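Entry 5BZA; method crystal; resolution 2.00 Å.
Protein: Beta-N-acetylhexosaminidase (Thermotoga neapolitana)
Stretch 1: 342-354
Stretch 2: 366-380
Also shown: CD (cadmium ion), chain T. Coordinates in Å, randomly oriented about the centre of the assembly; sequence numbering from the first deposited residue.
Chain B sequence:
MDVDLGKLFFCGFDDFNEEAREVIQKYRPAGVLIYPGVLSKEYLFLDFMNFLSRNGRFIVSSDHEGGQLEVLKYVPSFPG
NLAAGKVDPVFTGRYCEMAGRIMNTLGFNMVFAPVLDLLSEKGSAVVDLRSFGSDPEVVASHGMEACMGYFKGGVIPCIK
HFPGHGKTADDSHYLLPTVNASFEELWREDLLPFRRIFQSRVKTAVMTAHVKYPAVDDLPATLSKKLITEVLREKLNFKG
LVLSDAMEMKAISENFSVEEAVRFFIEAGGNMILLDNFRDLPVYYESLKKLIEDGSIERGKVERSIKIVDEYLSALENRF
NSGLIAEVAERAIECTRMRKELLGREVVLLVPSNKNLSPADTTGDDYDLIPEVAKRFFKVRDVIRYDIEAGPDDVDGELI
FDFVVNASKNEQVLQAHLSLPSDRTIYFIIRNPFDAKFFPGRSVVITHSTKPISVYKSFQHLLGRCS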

ATOM      1  N   LEU B 342     -35.681  -9.374  14.294  1.00 35.55           N
ATOM      2  CA  LEU B 342     -35.646  -7.910  14.190  1.00 32.93           C
ATOM      3  C   LEU B 342     -34.780  -7.484  13.003  1.00 30.77           C
ATOM      4  O   LEU B 342     -34.839  -6.343  12.528  1.00 28.38           O
ATOM      5  CB  LEU B 342     -35.041  -7.262  15.445  1.00 34.01           C
ATOM      6  CG  LEU B 342     -35.589  -7.290  16.867  1.00 37.98           C
ATOM      7  CD1 LEU B 342     -34.686  -6.450  17.746  1.00 28.98           C
ATOM      8  CD2 LEU B 342     -36.995  -6.752  16.909  1.00 32.28           C
ATOM      9  N   LEU B 343     -33.971  -8.418  12.534  1.00 28.91           N
ATOM     10  CA  LEU B 343     -32.851  -8.073  11.673  1.00 27.66           C
ATOM     11  C   LEU B 343     -33.243  -7.723  10.210  1.00 26.92           C
ATOM     12  O   LEU B 343     -32.461  -7.095   9.488  1.00 26.45           O
ATOM     13  CB  LEU B 343     -31.806  -9.194  11.755  1.00 25.61           C
ATOM     14  CG  LEU B 343     -31.193  -9.245  13.184  1.00 30.10           C
ATOM     15  CD1 LEU B 343     -30.063 -10.264  13.287  1.00 27.48           C
ATOM     16  CD2 LEU B 343     -30.715  -7.868  13.708  1.00 25.19           C
ATOM     17  N   GLY B 344     -34.420  -8.162   9.759  1.00 26.76           N
ATOM     18  CA  GLY B 344     -34.920  -7.804   8.439  1.00 20.96           C
ATOM     19  C   GLY B 344     -35.575  -6.432   8.374  1.00 21.78           C
ATOM     20  O   GLY B 344     -36.128  -6.087   7.348  1.00 24.94           O
ATOM     21  N   ARG B 345     -35.542  -5.642   9.448  1.00 21.58           N
ATOM     22  CA  ARG B 345     -36.201  -4.323   9.434  1.00 21.77           C
ATOM     23  C   ARG B 345     -35.308  -3.251   8.865  1.00 20.00           C
ATOM     24  O   ARG B 345     -34.120  -3.488   8.691  1.00 19.75           O
ATOM     25  CB  ARG B 345     -36.602  -3.878  10.848  1.00 21.56           C
ATOM     26  CG  ARG B 345     -37.536  -4.800  11.590  1.00 25.35           C
ATOM     27  CD  ARG B 345     -37.744  -4.234  13.010  1.00 27.63           C
ATOM     28  NE  ARG B 345     -38.658  -5.036  13.833  1.00 33.65           N
ATOM     29  CZ  ARG B 345     -39.006  -4.726  15.088  1.00 31.64           C
ATOM     30  NH1 ARG B 345     -38.539  -3.620  15.657  1.00 27.63           N
ATOM     31  NH2 ARG B 345     -39.830  -5.519  15.763  1.00 29.99           N
ATOM     32  N   GLU B 346     -35.830  -2.034   8.705  1.00 16.39           N
ATOM     33  CA  GLU B 346     -35.015  -0.975   8.126  1.00 17.66           C
ATOM     34  C   GLU B 346     -34.260  -0.338   9.302  1.00 19.21           C
ATOM     35  O   GLU B 346     -34.808  -0.195  10.403  1.00 18.59           O
ATOM     36  CB  GLU B 346     -35.868   0.082   7.414  1.00 17.06           C
ATOM     37  CG  GLU B 346     -36.915  -0.462   6.414  1.00 16.51           C
ATOM     38  CD  GLU B 346     -38.009   0.586   6.143  1.00 17.78           C
ATOM     39  OE1 GLU B 346     -39.198   0.329   6.463  1.00 12.42           O
ATOM     40  OE2 GLU B 346     -37.654   1.732   5.735  1.00 20.33           O
ATOM     41  N   VAL B 347     -33.015   0.063   9.076  1.00 18.78           N
ATOM     42  CA  VAL B 347     -32.155   0.405  10.190  1.00 16.25           C
ATOM     43  C   VAL B 347     -31.888   1.890  10.152  1.00 21.98           C
ATOM     44  O   VAL B 347     -31.699   2.473   9.093  1.00 18.30           O
ATOM     45  CB  VAL B 347     -30.796  -0.402  10.188  1.00 15.46           C
ATOM     46  CG1 VAL B 347     -29.853   0.090  11.252  1.00 15.53           C
ATOM     47  CG2 VAL B 347     -31.047  -1.896  10.417  1.00 16.51           C
ATOM     48  N   VAL B 348     -31.879   2.493  11.339  1.00 18.86           N
ATOM     49  CA  VAL B 348     -31.496   3.865  11.479  1.00 21.87           C
ATOM     50  C   VAL B 348     -30.084   3.817  12.053  1.00 18.63           C
ATOM     51  O   VAL B 348     -29.850   3.136  13.072  1.00 19.23           O
ATOM     52  CB  VAL B 348     -32.468   4.625  12.409  1.00 19.84           C
ATOM     53  CG1 VAL B 348     -31.924   6.003  12.697  1.00 20.29           C
ATOM     54  CG2 VAL B 348     -33.815   4.759  11.731  1.00 20.77           C
ATOM     55  N   LEU B 349     -29.163   4.579  11.469  1.00 17.63           N
ATOM     56  CA  LEU B 349     -27.763   4.483  11.870  1.00 16.41           C
ATOM     57  C   LEU B 349     -27.339   5.741  12.586  1.00 20.16           C
ATOM     58  O   LEU B 349     -27.409   6.853  12.031  1.00 20.14           O
ATOM     59  CB  LEU B 349     -26.840   4.296  10.666  1.00 17.36           C
ATOM     60  CG  LEU B 349     -26.911   3.037   9.786  1.00 18.59           C
ATOM     61  CD1 LEU B 349     -25.879   3.134   8.664  1.00 13.68           C
ATOM     62  CD2 LEU B 349     -26.709   1.759  10.615  1.00 17.01           C
ATOM     63  N   LEU B 350     -26.827   5.557  13.797  1.00 17.25           N
ATOM     64  CA  LEU B 350     -26.338   6.676  14.566  1.00 18.17           C
ATOM     65  C   LEU B 350     -24.845   6.541  14.552  1.00 18.37           C
ATOM     66  O   LEU B 350     -24.290   5.571  15.092  1.00 17.77           O
ATOM     67  CB  LEU B 350     -26.880   6.659  16.008  1.00 19.94           C
ATOM     68  CG  LEU B 350     -28.377   6.917  16.166  1.00 23.50           C
ATOM     69  CD1 LEU B 350     -28.846   6.890  17.636  1.00 18.88           C
ATOM     70  CD2 LEU B 350     -28.697   8.259  15.534  1.00 30.66           C
ATOM     71  N   VAL B 351     -24.186   7.501  13.922  1.00 15.25           N
ATOM     72  CA  VAL B 351     -22.764   7.350  13.677  1.00 20.13           C
ATOM     73  C   VAL B 351     -22.027   8.567  14.190  1.00 20.08           C
ATOM     74  O   VAL B 351     -22.429   9.678  13.865  1.00 22.85           O
ATOM     75  CB  VAL B 351     -22.468   7.156  12.152  1.00 18.99           C
ATOM     76  CG1 VAL B 351     -20.968   7.163  11.895  1.00 16.17           C
ATOM     77  CG2 VAL B 351     -23.132   5.862  11.628  1.00 17.99           C
ATOM     78  N   PRO B 352     -20.952   8.368  14.994  1.00 22.20           N
ATOM     79  CA  PRO B 352     -20.105   9.471  15.490  1.00 23.07           C
ATOM     80  C   PRO B 352     -19.784  10.447  14.367  1.00 26.80           C
ATOM     81  O   PRO B 352     -19.476  10.014  13.265  1.00 27.04           O
ATOM     82  CB  PRO B 352     -18.843   8.763  15.985  1.00 25.97           C
ATOM     83  CG  PRO B 352     -19.349   7.419  16.427  1.00 27.01           C
ATOM     84  CD  PRO B 352     -20.509   7.064  15.518  1.00 22.06           C
ATOM     85  N   SER B 353     -19.854  11.737  14.676  1.00 30.57           N
ATOM     86  CA  SER B 353     -19.739  12.821  13.701  1.00 32.11           C
ATOM     87  C   SER B 353     -18.419  13.006  12.986  1.00 32.32           C
ATOM     88  O   SER B 353     -18.405  13.675  11.948  1.00 38.52           O
ATOM     89  CB  SER B 353     -20.072  14.150  14.376  1.00 32.99           C
ATOM     90  OG  SER B 353     -19.914  15.217  13.461  1.00 38.78           O
ATOM     91  N   ASN B 354     -17.317  12.441  13.483  1.00 33.17           N
ATOM     92  CA  ASN B 354     -16.041  12.593  12.749  1.00 34.10           C
ATOM     93  C   ASN B 354     -15.618  14.064  12.608  1.00 35.07           C
ATOM     94  O   ASN B 354     -16.017  14.744  11.653  1.00 35.56           O
ATOM     95  CB  ASN B 354     -16.138  11.954  11.348  1.00 32.86           C
ATOM     96  CG  ASN B 354     -14.959  12.336  10.421  1.00 38.70           C
ATOM     97  OD1 ASN B 354     -13.846  12.643  10.875  1.00 41.94           O
ATOM     98  ND2 ASN B 354     -15.222  12.340   9.110  1.00 36.49           N
ATOM     99  N   ASP B 366     -12.985   6.096   9.445  1.00 22.93           N
ATOM    100  CA  ASP B 366     -13.674   4.838   9.765  1.00 21.16           C
ATOM    101  C   ASP B 366     -15.191   5.058   9.962  1.00 21.22           C
ATOM    102  O   ASP B 366     -16.057   4.322   9.404  1.00 20.60           O
ATOM    103  CB  ASP B 366     -13.077   4.190  11.031  1.00 21.25           C
ATOM    104  CG  ASP B 366     -11.613   3.747  10.868  1.00 23.33           C
ATOM    105  OD1 ASP B 366     -11.057   3.805   9.762  1.00 22.53           O
ATOM    106  OD2 ASP B 366     -11.017   3.274  11.864  1.00 28.42           O
ATOM    107  N   TYR B 367     -15.502   6.102  10.732  1.00 23.99           N
ATOM    108  CA  TYR B 367     -16.890   6.474  11.016  1.00 23.68           C
ATOM    109  C   TYR B 367     -17.592   6.754   9.717  1.00 20.35           C
ATOM    110  O   TYR B 367     -18.708   6.293   9.506  1.00 19.36           O
ATOM    111  CB  TYR B 367     -16.991   7.702  11.933  1.00 26.22           C
ATOM    112  CG  TYR B 367     -16.309   7.528  13.260  1.00 27.59           C
ATOM    113  CD1 TYR B 367     -16.178   6.268  13.825  1.00 25.91           C
ATOM    114  CD2 TYR B 367     -15.860   8.630  13.988  1.00 26.78           C
ATOM    115  CE1 TYR B 367     -15.566   6.091  15.049  1.00 24.26           C
ATOM    116  CE2 TYR B 367     -15.249   8.466  15.235  1.00 28.47           C
ATOM    117  CZ  TYR B 367     -15.098   7.192  15.755  1.00 26.56           C
ATOM    118  OH  TYR B 367     -14.499   7.003  16.982  1.00 21.83           O
ATOM    119  N   ASP B 368     -16.949   7.549   8.873  1.00 20.49           N
ATOM    120  CA  ASP B 368     -17.498   7.823   7.538  1.00 18.64           C
ATOM    121  C   ASP B 368     -17.807   6.556   6.751  1.00 16.74           C
ATOM    122  O   ASP B 368     -18.754   6.519   5.967  1.00 20.38           O
ATOM    123  CB  ASP B 368     -16.518   8.660   6.699  1.00 23.18           C
ATOM    124  CG  ASP B 368     -16.464  10.106   7.127  1.00 22.34           C
ATOM    125  OD1 ASP B 368     -17.312  10.507   7.935  1.00 24.32           O
ATOM    126  OD2 ASP B 368     -15.576  10.845   6.649  1.00 30.88           O
ATOM    127  N   LEU B 369     -17.027   5.505   6.964  1.00 16.99           N
ATOM    128  CA  LEU B 369     -17.208   4.302   6.159  1.00 14.92           C
ATOM    129  C   LEU B 369     -18.301   3.356   6.693  1.00 15.96           C
ATOM    130  O   LEU B 369     -18.806   2.503   5.955  1.00 14.13           O
ATOM    131  CB  LEU B 369     -15.861   3.582   6.023  1.00 13.78           C
ATOM    132  CG  LEU B 369     -15.081   4.187   4.835  1.00 18.65           C
ATOM    133  CD1 LEU B 369     -13.648   3.675   4.730  1.00 18.55           C
ATOM    134  CD2 LEU B 369     -15.843   3.969   3.502  1.00 15.69           C
ATOM    135  N   ILE B 370     -18.681   3.516   7.961  1.00 13.79           N
ATOM    136  CA  ILE B 370     -19.722   2.648   8.559  1.00 13.81           C
ATOM    137  C   ILE B 370     -21.046   2.499   7.746  1.00 13.27           C
ATOM    138  O   ILE B 370     -21.620   1.389   7.660  1.00 12.13           O
ATOM    139  CB  ILE B 370     -20.053   3.139  10.029  1.00 15.93           C
ATOM    140  CG1 ILE B 370     -18.820   2.956  10.921  1.00 17.49           C
ATOM    141  CG2 ILE B 370     -21.291   2.415  10.615  1.00 12.43           C
ATOM    142  CD1 ILE B 370     -19.028   3.316  12.446  1.00 17.56           C
ATOM    143  N   PRO B 371     -21.583   3.606   7.211  1.00 15.20           N
ATOM    144  CA  PRO B 371     -22.814   3.483   6.403  1.00 12.39           C
ATOM    145  C   PRO B 371     -22.673   2.573   5.165  1.00 14.59           C
ATOM    146  O   PRO B 371     -23.563   1.747   4.911  1.00 13.60           O
ATOM    147  CB  PRO B 371     -23.101   4.929   5.974  1.00 14.33           C
ATOM    148  CG  PRO B 371     -22.475   5.738   7.078  1.00 14.92           C
ATOM    149  CD  PRO B 371     -21.220   5.017   7.432  1.00 10.48           C
ATOM    150  N   GLU B 372     -21.591   2.731   4.408  1.00 14.76           N
ATOM    151  CA  GLU B 372     -21.344   1.887   3.235  1.00 15.12           C
ATOM    152  C   GLU B 372     -21.417   0.417   3.647  1.00 14.25           C
ATOM    153  O   GLU B 372     -22.175  -0.369   3.059  1.00 13.67           O
ATOM    154  CB  GLU B 372     -19.980   2.222   2.604  1.00 16.04           C
ATOM    155  CG  GLU B 372     -19.598   1.394   1.370  1.00 14.94           C
ATOM    156  CD  GLU B 372     -18.128   1.576   0.960  1.00 22.61           C
ATOM    157  OE1 GLU B 372     -17.740   2.718   0.600  1.00 17.83           O
ATOM    158  OE2 GLU B 372     -17.347   0.581   1.045  1.00 17.23           O
ATOM    159  N   VAL B 373     -20.709   0.070   4.714  1.00 12.36           N
ATOM    160  CA  VAL B 373     -20.627  -1.325   5.146  1.00  9.60           C
ATOM    161  C   VAL B 373     -21.987  -1.845   5.620  1.00 11.33           C
ATOM    162  O   VAL B 373     -22.408  -2.984   5.336  1.00 10.80           O
ATOM    163  CB  VAL B 373     -19.610  -1.479   6.285  1.00 11.00           C
ATOM    164  CG1 VAL B 373     -19.459  -2.956   6.658  1.00  9.61           C
ATOM    165  CG2 VAL B 373     -18.264  -0.860   5.900  1.00 12.44           C
ATOM    166  N   ALA B 374     -22.685  -0.998   6.355  1.00 12.72           N
ATOM    167  CA  ALA B 374     -23.971  -1.400   6.908  1.00 13.03           C
ATOM    168  C   ALA B 374     -24.920  -1.683   5.764  1.00 12.62           C
ATOM    169  O   ALA B 374     -25.681  -2.652   5.815  1.00 10.69           O
ATOM    170  CB  ALA B 374     -24.530  -0.339   7.842  1.00 12.69           C
ATOM    171  N   LYS B 375     -24.868  -0.842   4.733  1.00 10.96           N
ATOM    172  CA  LYS B 375     -25.733  -1.040   3.565  1.00 11.68           C
ATOM    173  C   LYS B 375     -25.605  -2.390   2.838  1.00 12.13           C
ATOM    174  O   LYS B 375     -26.601  -2.834   2.224  1.00 14.75           O
ATOM    175  CB  LYS B 375     -25.505   0.095   2.569  1.00 13.67           C
ATOM    176  CG  LYS B 375     -26.211   1.370   3.006  1.00 14.93           C
ATOM    177  CD  LYS B 375     -25.809   2.568   2.180  1.00 15.27           C
ATOM    178  CE  LYS B 375     -26.570   3.797   2.648  1.00 16.82           C
ATOM    179  NZ  LYS B 375     -25.925   5.072   2.193  1.00 26.05           N
ATOM    180  N   ARG B 376     -24.454  -3.072   2.910  1.00 11.20           N
ATOM    181  CA  ARG B 376     -24.316  -4.442   2.328  1.00 10.52           C
ATOM    182  C   ARG B 376     -25.173  -5.497   3.022  1.00  9.24           C
ATOM    183  O   ARG B 376     -25.544  -6.524   2.438  1.00 12.34           O
ATOM    184  CB  ARG B 376     -22.860  -4.913   2.389  1.00  9.38           C
ATOM    185  CG  ARG B 376     -21.889  -4.012   1.678  1.00  9.95           C
ATOM    186  CD  ARG B 376     -20.522  -4.680   1.516  1.00 13.20           C
ATOM    187  NE  ARG B 376     -20.555  -5.900   0.701  1.00 15.18           N
ATOM    188  CZ  ARG B 376     -20.333  -5.946  -0.618  1.00 15.39           C
ATOM    189  NH1 ARG B 376     -20.039  -4.842  -1.301  1.00 11.65           N
ATOM    190  NH2 ARG B 376     -20.382  -7.108  -1.243  1.00 12.25           N
ATOM    191  N   PHE B 377     -25.501  -5.218   4.288  1.00 12.54           N
ATOM    192  CA  PHE B 377     -26.096  -6.201   5.202  1.00 10.29           C
ATOM    193  C   PHE B 377     -27.525  -5.855   5.627  1.00 11.83           C
ATOM    194  O   PHE B 377     -28.315  -6.737   5.972  1.00  8.90           O
ATOM    195  CB  PHE B 377     -25.217  -6.332   6.452  1.00 10.89           C
ATOM    196  CG  PHE B 377     -23.844  -6.882   6.181  1.00 11.43           C
ATOM    197  CD1 PHE B 377     -23.620  -8.262   6.117  1.00 10.20           C
ATOM    198  CD2 PHE B 377     -22.771  -6.025   6.004  1.00  8.27           C
ATOM    199  CE1 PHE B 377     -22.333  -8.768   5.866  1.00  9.39           C
ATOM    200  CE2 PHE B 377     -21.493  -6.537   5.747  1.00 10.81           C
ATOM    201  CZ  PHE B 377     -21.279  -7.908   5.681  1.00 10.64           C
ATOM    202  N   PHE B 378     -27.850  -4.566   5.638  1.00 10.87           N
ATOM    203  CA  PHE B 378     -29.141  -4.130   6.168  1.00 13.82           C
ATOM    204  C   PHE B 378     -29.779  -3.112   5.281  1.00 14.29           C
ATOM    205  O   PHE B 378     -29.086  -2.266   4.730  1.00 13.08           O
ATOM    206  CB  PHE B 378     -28.988  -3.527   7.631  1.00 12.22           C
ATOM    207  CG  PHE B 378     -28.438  -4.508   8.620  1.00 11.38           C
ATOM    208  CD1 PHE B 378     -29.275  -5.401   9.242  1.00 11.61           C
ATOM    209  CD2 PHE B 378     -27.077  -4.619   8.832  1.00 10.86           C
ATOM    210  CE1 PHE B 378     -28.786  -6.345  10.093  1.00 16.79           C
ATOM    211  CE2 PHE B 378     -26.573  -5.583   9.673  1.00 11.94           C
ATOM    212  CZ  PHE B 378     -27.429  -6.445  10.304  1.00 12.63           C
ATOM    213  N   LYS B 379     -31.110  -3.153   5.183  1.00 12.95           N
ATOM    214  CA  LYS B 379     -31.802  -2.002   4.607  1.00 14.10           C
ATOM    215  C   LYS B 379     -31.610  -0.829   5.583  1.00 17.15           C
ATOM    216  O   LYS B 379     -31.748  -0.964   6.812  1.00 16.42           O
ATOM    217  CB  LYS B 379     -33.290  -2.276   4.387  1.00 15.11           C
ATOM    218  CG  LYS B 379     -33.598  -3.651   3.909  1.00 12.24           C
ATOM    219  CD  LYS B 379     -35.086  -3.800   3.621  1.00 13.98           C
ATOM    220  CE  LYS B 379     -35.710  -4.526   4.787  1.00 13.46           C
ATOM    221  NZ  LYS B 379     -37.173  -4.696   4.659  1.00 18.12           N
ATOM    222  N   VAL B 380     -31.250   0.316   5.028  1.00 17.18           N
ATOM    223  CA  VAL B 380     -30.970   1.483   5.836  1.00 15.80           C
ATOM    224  C   VAL B 380     -31.979   2.589   5.540  1.00 24.36           C
ATOM    225  O   VAL B 380     -32.068   3.059   4.395  1.00 28.54           O
ATOM    226  CB  VAL B 380     -29.553   1.973   5.572  1.00 15.58           C
ATOM    227  CG1 VAL B 380     -29.298   3.306   6.252  1.00 19.25           C
ATOM    228  CG2 VAL B 380     -28.538   0.894   6.008  1.00 14.09           C
TER
HETATM  229 CD    CD T 508     -40.002  -1.593   7.204  1.00 26.81          CD
HETATM  230  O   HOH W   1     -32.628  -4.938   7.011  1.00 19.20           O
HETATM  231  O   HOH W   2     -30.683  -7.695   7.000  1.00 27.21           O
HETATM  232  O   HOH W   3     -40.585  -3.811   8.048  1.00 12.84           O

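What joins the two backbones? At the end of the second stretch, Val347 and Val380 form a parallel beta bridge, their CA atoms 4.6 Å apart. Its one direct backbone hydrogen bond runs from Val347 N to Lys379 O, 2.8 Å long with an angle of 140° at the hydrogen. The same carbonyl also receives a CA-H...O contact, with Glu346 CA 3.5 Å from Lys379 O. A matching contact sets Val380 CA 3.5 Å from Val347 O, so the bridge is supported by carbon donors as well as by nitrogen.

How are the polar atoms of the turn before the strand satisfied? Within the type I turn, Arg345 N donates to Leu342 O at 3.2 Å. Two waters bridge carbonyls of the turn to the other stretch. Water 1 accepts from Lys379 N at 3.0 Å and lies 2.7 Å from Arg345 O and 3.3 Å from Leu343 O, positioned to donate to either carbonyl. Water 2 lies 3.1 Å from Leu343 O and 2.8 Å from Phe377 O, linking the turn to the second stretch. The end of the Lys379 side chain reaches Gly344 O, with CE 3.0 Å and NZ 3.2 Å from it. Glu346 turns to a different partner: its OE1 binds the cadmium ion at 2.2 Å, and water 3 is a further ligand, its oxygen 2.4 Å from the cadmium.

What holds the helix against the strand where no such bonds reach? The two run nearly antiparallel, at 159°, and their axes approach to 8.0 Å, close enough for apolar side chains to pack directly. Leu349 points toward the helix, and its CD1 lies 3.8 Å from Ala374 CB and 4.2 Å from Val380 CG1. Two residues on, Val351 also points toward it, placing CG2 4.0 Å from Ile370 CG2; Val348 before them and Leu350 between them make no contact. Near the bridge, Val347 CG2 packs 3.8 Å from Phe378 CB.

How is the far end of the contact closed? Pro352 sits over one face of the Tyr367 ring, its CB 3.7 Å from the ring centroid and 17° off the normal, a CH-pi contact. Beyond it, Asn354 ND2 donates a weak hydrogen bond to Asp368 OD1 at 3.0 Å, although the position of OD1 is less certain. Asp368 OD2 lies 2.9 Å from Asn354 ND2, but the angle is poor: proximity alone does not make that second oxygen an acceptor.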